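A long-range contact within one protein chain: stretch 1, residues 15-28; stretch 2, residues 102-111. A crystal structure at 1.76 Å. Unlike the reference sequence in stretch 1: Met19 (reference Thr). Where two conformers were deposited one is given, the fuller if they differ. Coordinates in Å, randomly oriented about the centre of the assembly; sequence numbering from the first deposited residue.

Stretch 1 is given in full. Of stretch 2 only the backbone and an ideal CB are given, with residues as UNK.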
# COMPACT_ATOMS: atom_id res chain seq x y z
N THR B 15 9.38 29.09 -14.33
CA THR B 15 9.38 27.70 -14.78
C THR B 15 8.58 26.79 -13.85
O THR B 15 7.74 25.97 -14.30
CB THR B 15 10.84 27.21 -14.83
OG1 THR B 15 11.52 27.97 -15.84
CG2 THR B 15 10.92 25.73 -15.19
N ILE B 16 8.86 26.91 -12.55
CA ILE B 16 8.26 25.99 -11.58
C ILE B 16 6.78 26.29 -11.42
O ILE B 16 5.94 25.38 -11.38
CB ILE B 16 9.02 26.04 -10.22
CG1 ILE B 16 10.45 25.49 -10.42
CG2 ILE B 16 8.30 25.23 -9.15
CD1 ILE B 16 11.40 25.92 -9.39
N ARG B 17 6.47 27.56 -11.34
CA ARG B 17 5.05 27.95 -11.18
C ARG B 17 4.27 27.47 -12.40
O ARG B 17 3.21 26.85 -12.25
CB ARG B 17 4.91 29.46 -10.96
CG ARG B 17 3.48 29.96 -10.74
CD ARG B 17 3.42 31.51 -10.58
NE ARG B 17 3.77 32.21 -11.82
CZ ARG B 17 4.93 32.84 -12.04
NH1 ARG B 17 5.91 32.80 -11.15
NH2 ARG B 17 5.14 33.43 -13.23
N ARG B 18 4.81 27.69 -13.60
CA ARG B 18 4.10 27.21 -14.79
C ARG B 18 3.99 25.67 -14.88
O ARG B 18 2.94 25.17 -15.31
CB ARG B 18 4.66 27.82 -16.07
CG ARG B 18 4.34 29.29 -16.16
CD ARG B 18 4.72 29.84 -17.46
NE ARG B 18 4.38 31.26 -17.47
CZ ARG B 18 4.70 32.08 -18.46
NH1 ARG B 18 5.35 31.61 -19.53
NH2 ARG B 18 4.36 33.35 -18.38
N MSE B 19 5.02 24.94 -14.46
CA MSE B 19 4.94 23.46 -14.38
C MSE B 19 3.82 22.99 -13.45
O MSE B 19 3.06 22.05 -13.78
CB MSE B 19 6.24 22.85 -13.87
CG MSE B 19 7.32 22.84 -14.89
SE MSE B 19 9.00 22.23 -14.01
CE MSE B 19 9.82 22.01 -15.73
N LEU B 20 3.71 23.66 -12.30
CA LEU B 20 2.69 23.33 -11.32
C LEU B 20 1.30 23.63 -11.85
O LEU B 20 0.39 22.82 -11.71
CB LEU B 20 2.92 24.10 -10.04
CG LEU B 20 3.99 23.58 -9.12
CD1 LEU B 20 4.23 24.56 -7.98
CD2 LEU B 20 3.65 22.14 -8.58
N ILE B 21 1.13 24.80 -12.46
CA ILE B 21 -0.17 25.16 -13.03
C ILE B 21 -0.59 24.14 -14.07
O ILE B 21 -1.69 23.60 -13.98
CB ILE B 21 -0.17 26.56 -13.64
CG1 ILE B 21 0.00 27.62 -12.53
CG2 ILE B 21 -1.46 26.78 -14.47
CD1 ILE B 21 0.38 29.01 -13.07
N GLN B 22 0.29 23.85 -15.03
CA GLN B 22 -0.03 22.93 -16.12
C GLN B 22 -0.41 21.54 -15.61
O GLN B 22 -1.41 20.96 -16.04
CB GLN B 22 1.16 22.83 -17.08
CG GLN B 22 0.98 21.91 -18.30
CD GLN B 22 2.26 21.82 -19.11
OE1 GLN B 22 3.36 21.93 -18.56
NE2 GLN B 22 2.13 21.65 -20.43
N ALA B 23 0.38 21.01 -14.68
CA ALA B 23 0.15 19.67 -14.14
C ALA B 23 -1.12 19.61 -13.29
O ALA B 23 -1.92 18.66 -13.43
CB ALA B 23 1.34 19.19 -13.37
N ILE B 24 -1.32 20.60 -12.42
CA ILE B 24 -2.48 20.57 -11.53
C ILE B 24 -3.79 20.78 -12.34
O ILE B 24 -4.82 20.11 -12.09
CB ILE B 24 -2.30 21.58 -10.38
CG1 ILE B 24 -1.18 21.10 -9.47
CG2 ILE B 24 -3.60 21.74 -9.58
CD1 ILE B 24 -0.69 22.16 -8.47
N ALA B 25 -3.71 21.65 -13.35
CA ALA B 25 -4.84 21.94 -14.23
C ALA B 25 -5.22 20.71 -15.05
O ALA B 25 -6.40 20.48 -15.32
CB ALA B 25 -4.53 23.11 -15.17
N GLN B 26 -4.22 19.92 -15.44
CA GLN B 26 -4.49 18.81 -16.35
C GLN B 26 -4.92 17.56 -15.59
O GLN B 26 -5.74 16.79 -16.07
CB GLN B 26 -3.28 18.56 -17.23
CG GLN B 26 -3.29 17.30 -18.07
CD GLN B 26 -1.89 17.07 -18.61
OE1 GLN B 26 -1.48 17.71 -19.57
NE2 GLN B 26 -1.14 16.21 -17.95
N GLN B 27 -4.41 17.40 -14.38
CA GLN B 27 -4.57 16.16 -13.65
C GLN B 27 -5.51 16.24 -12.46
O GLN B 27 -5.85 15.21 -11.89
CB GLN B 27 -3.18 15.65 -13.20
CG GLN B 27 -2.25 15.41 -14.37
CD GLN B 27 -0.87 14.97 -13.92
OE1 GLN B 27 -0.72 14.02 -13.13
NE2 GLN B 27 0.15 15.65 -14.42
N THR B 28 -5.95 17.44 -12.09
CA THR B 28 -6.95 17.59 -11.03
C THR B 28 -8.14 18.45 -11.47
O THR B 28 -8.10 19.07 -12.55
CB THR B 28 -6.37 18.24 -9.75
OG1 THR B 28 -6.37 19.67 -9.88
CG2 THR B 28 -4.95 17.72 -9.47
N UNK B 102 9.30 18.49 -2.87
CA UNK B 102 10.59 18.82 -3.46
C UNK B 102 10.40 19.43 -4.84
O UNK B 102 9.61 18.90 -5.64
CB UNK B 102 11.48 17.58 -3.54
N UNK B 103 11.12 20.53 -5.13
CA UNK B 103 10.99 21.17 -6.45
C UNK B 103 12.30 21.21 -7.23
O UNK B 103 12.50 22.10 -8.05
CB UNK B 103 10.46 22.60 -6.28
N UNK B 104 13.15 20.21 -6.99
CA UNK B 104 14.45 20.16 -7.65
C UNK B 104 14.39 19.52 -9.04
O UNK B 104 15.34 19.62 -9.78
CB UNK B 104 15.44 19.39 -6.77
N UNK B 105 13.25 18.93 -9.39
CA UNK B 105 13.05 18.35 -10.72
C UNK B 105 11.59 18.36 -11.07
O UNK B 105 10.71 18.54 -10.22
CB UNK B 105 13.60 16.92 -10.79
N UNK B 106 11.32 18.13 -12.35
CA UNK B 106 9.95 18.07 -12.80
C UNK B 106 9.21 16.88 -12.16
O UNK B 106 8.07 17.01 -11.69
CB UNK B 106 9.91 17.97 -14.33
N UNK B 107 9.89 15.73 -12.08
CA UNK B 107 9.29 14.53 -11.50
C UNK B 107 9.07 14.63 -9.98
O UNK B 107 8.15 14.01 -9.44
CB UNK B 107 10.18 13.32 -11.81
N UNK B 108 9.88 15.41 -9.27
CA UNK B 108 9.61 15.58 -7.85
C UNK B 108 8.37 16.49 -7.65
O UNK B 108 7.57 16.27 -6.74
CB UNK B 108 10.83 16.17 -7.15
N UNK B 109 8.21 17.48 -8.51
CA UNK B 109 7.01 18.35 -8.47
C UNK B 109 5.74 17.57 -8.63
O UNK B 109 4.71 17.95 -8.09
CB UNK B 109 7.08 19.42 -9.56
N UNK B 110 5.80 16.47 -9.38
CA UNK B 110 4.64 15.65 -9.60
C UNK B 110 4.01 15.20 -8.27
O UNK B 110 2.81 15.01 -8.20
CB UNK B 110 5.02 14.44 -10.45
N UNK B 111 4.82 15.03 -7.22
CA UNK B 111 4.28 14.70 -5.90
C UNK B 111 3.15 15.68 -5.46
O UNK B 111 2.14 15.28 -4.87
CB UNK B 111 5.41 14.71 -4.87

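Stretch 1 is helical from residue 15 to 27, and Ile16, Met19, Ala23 and Gln27 point their CA-to-CB bonds toward stretch 2. Leu20 sits sideways, but its end also comes near. This leaves an apolar strip at one end and an amide at the other.

Position 102 has an extended backbone, and its ideal CB has nothing of stretch 1 within 5.5 Å. Stretch 1 sets no preference. The deposited residue is Met102, a selenomethionine, which makes no contact here.

Position 103 points toward stretch 1, with its ideal CB 4.5 Å from Ile16 CG2. A side chain with an apolar stem would suit: Leu, Met, or a long Lys or Arg with its charge carried past the isoleucine. It is Lys103. Its chain is extended beyond chi1, and CD lies 4.0 Å from Ile16 CD1. The NZ is hydrogen-bonded elsewhere in the structure.

Positions 104 and 105 both point away from stretch 1. At 104 stretch 1 sets no limit, and a polar residue would do as well as most. At 105 the phi/psi of -153/166 comes right before a helix, the usual place for an N-cap, so Ser, Thr, Asp or Asn would fit. The residues are Asp104 and Ser105. Asp104 OD2 is hydrogen-bonded elsewhere in the structure. The Ser105 OG accepts a capping bond from the backbone N of position 108, at 3.0 Å.

Position 106 starts the helix. Its CB points sideways, yet the ideal CB is 4.3 Å from Met19 CE. Ala23 and Gln27 lie further along the facing helix, and Met19 O and Gln22 OE1 offer acceptors. A short apolar residue could rest on Met19; a long chain, such as Gln, Lys or Arg, could run along the helix. It is Arg106. Its CD packs 3.8 Å from Met19 SE, and its NH2 reaches 3.6 Å from Ala23 CB. Gln27 NE2 lies at the edge of the guanidinium. A water accepts a weak bond from Arg106 NE at 3.3 Å and donates to Met19 O at 2.8 Å and Gln22 OE1 at 3.0 Å.

Positions 107 and 108 are out of reach of stretch 1, so many residues would do. They are His107 and Ser108.

Position 109 points straight toward stretch 1. The ideal CB is 4.5 Å from Leu20 CD2, and Ile16 and Met19 are also close. This apolar pocket suits Leu, Ile or Met. It is Leu109, which has the largest covered area of either stretch. Its CD1 lies 3.7 Å from Met19 SE. Its CD2 lies 4.0 Å from Ile16 CG2 and 3.9 Å from Leu20 CD2.

Position 110 points sideways, and its ideal CB touches nothing of stretch 1. A longer side chain could still reach Gln27, whose amide can donate or accept. Gln, Lys or Arg would suit. It is Gln110. Its NE2 donates to Gln27 OE1 at 2.7 Å, while its OE1 accepts from Arg106 NH1 at 2.9 Å and Arg106 NH2 at 3.1 Å. Only the bond from Gln110 NE2 to Gln27 OE1 crosses to stretch 1; the two from Arg106 stay within stretch 2 and hold the two side chains together.

Position 111 is out of reach, leaving the choice open. It is Tyr111, whose OH bonds elsewhere in the structure.

Stretch 2 102-111: MKDSRHSLQY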
# COMPACT_ATOMS: atom_id res chain seq x y z
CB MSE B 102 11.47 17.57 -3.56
CG MSE B 102 11.78 16.91 -2.24
SE MSE B 102 12.75 18.04 -0.95
CE MSE B 102 14.22 18.70 -2.00
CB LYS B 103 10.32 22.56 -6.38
CG LYS B 103 11.01 23.52 -5.43
CD LYS B 103 10.52 24.94 -5.64
CE LYS B 103 11.21 25.88 -4.64
NZ LYS B 103 11.03 27.29 -5.13
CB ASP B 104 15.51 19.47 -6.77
CG ASP B 104 15.17 18.03 -6.45
OD1 ASP B 104 13.99 17.70 -6.26
OD2 ASP B 104 16.11 17.21 -6.38
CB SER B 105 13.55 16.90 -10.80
OG SER B 105 12.75 16.09 -9.95
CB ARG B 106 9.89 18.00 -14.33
CG ARG B 106 8.47 17.79 -14.87
CD ARG B 106 7.43 18.84 -14.37
NE ARG B 106 6.08 18.47 -14.84
CZ ARG B 106 5.25 17.62 -14.23
NH1 ARG B 106 5.56 17.04 -13.06
NH2 ARG B 106 4.07 17.36 -14.78
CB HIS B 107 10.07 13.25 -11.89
CG HIS B 107 11.36 13.08 -11.14
ND1 HIS B 107 12.58 13.43 -11.68
CD2 HIS B 107 11.62 12.63 -9.89
CE1 HIS B 107 13.54 13.15 -10.81
NE2 HIS B 107 12.98 12.69 -9.70
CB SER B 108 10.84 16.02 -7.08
OG SER B 108 11.18 17.36 -7.34
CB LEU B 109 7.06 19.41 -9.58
CG LEU B 109 7.87 20.64 -9.34
CD1 LEU B 109 7.75 21.48 -10.66
CD2 LEU B 109 7.41 21.44 -8.06
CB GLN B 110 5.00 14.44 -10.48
CG GLN B 110 3.83 13.65 -10.96
CD GLN B 110 2.88 14.44 -11.84
OE1 GLN B 110 3.27 15.43 -12.48
NE2 GLN B 110 1.65 14.01 -11.88
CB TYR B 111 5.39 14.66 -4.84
CG TYR B 111 4.94 14.31 -3.45
CD1 TYR B 111 4.83 12.96 -3.03
CD2 TYR B 111 4.62 15.31 -2.54
CE1 TYR B 111 4.39 12.64 -1.71
CE2 TYR B 111 4.19 15.00 -1.25
CZ TYR B 111 4.08 13.68 -0.85
OH TYR B 111 3.66 13.45 0.43
O HOH W 1 3.70 20.48 -16.01
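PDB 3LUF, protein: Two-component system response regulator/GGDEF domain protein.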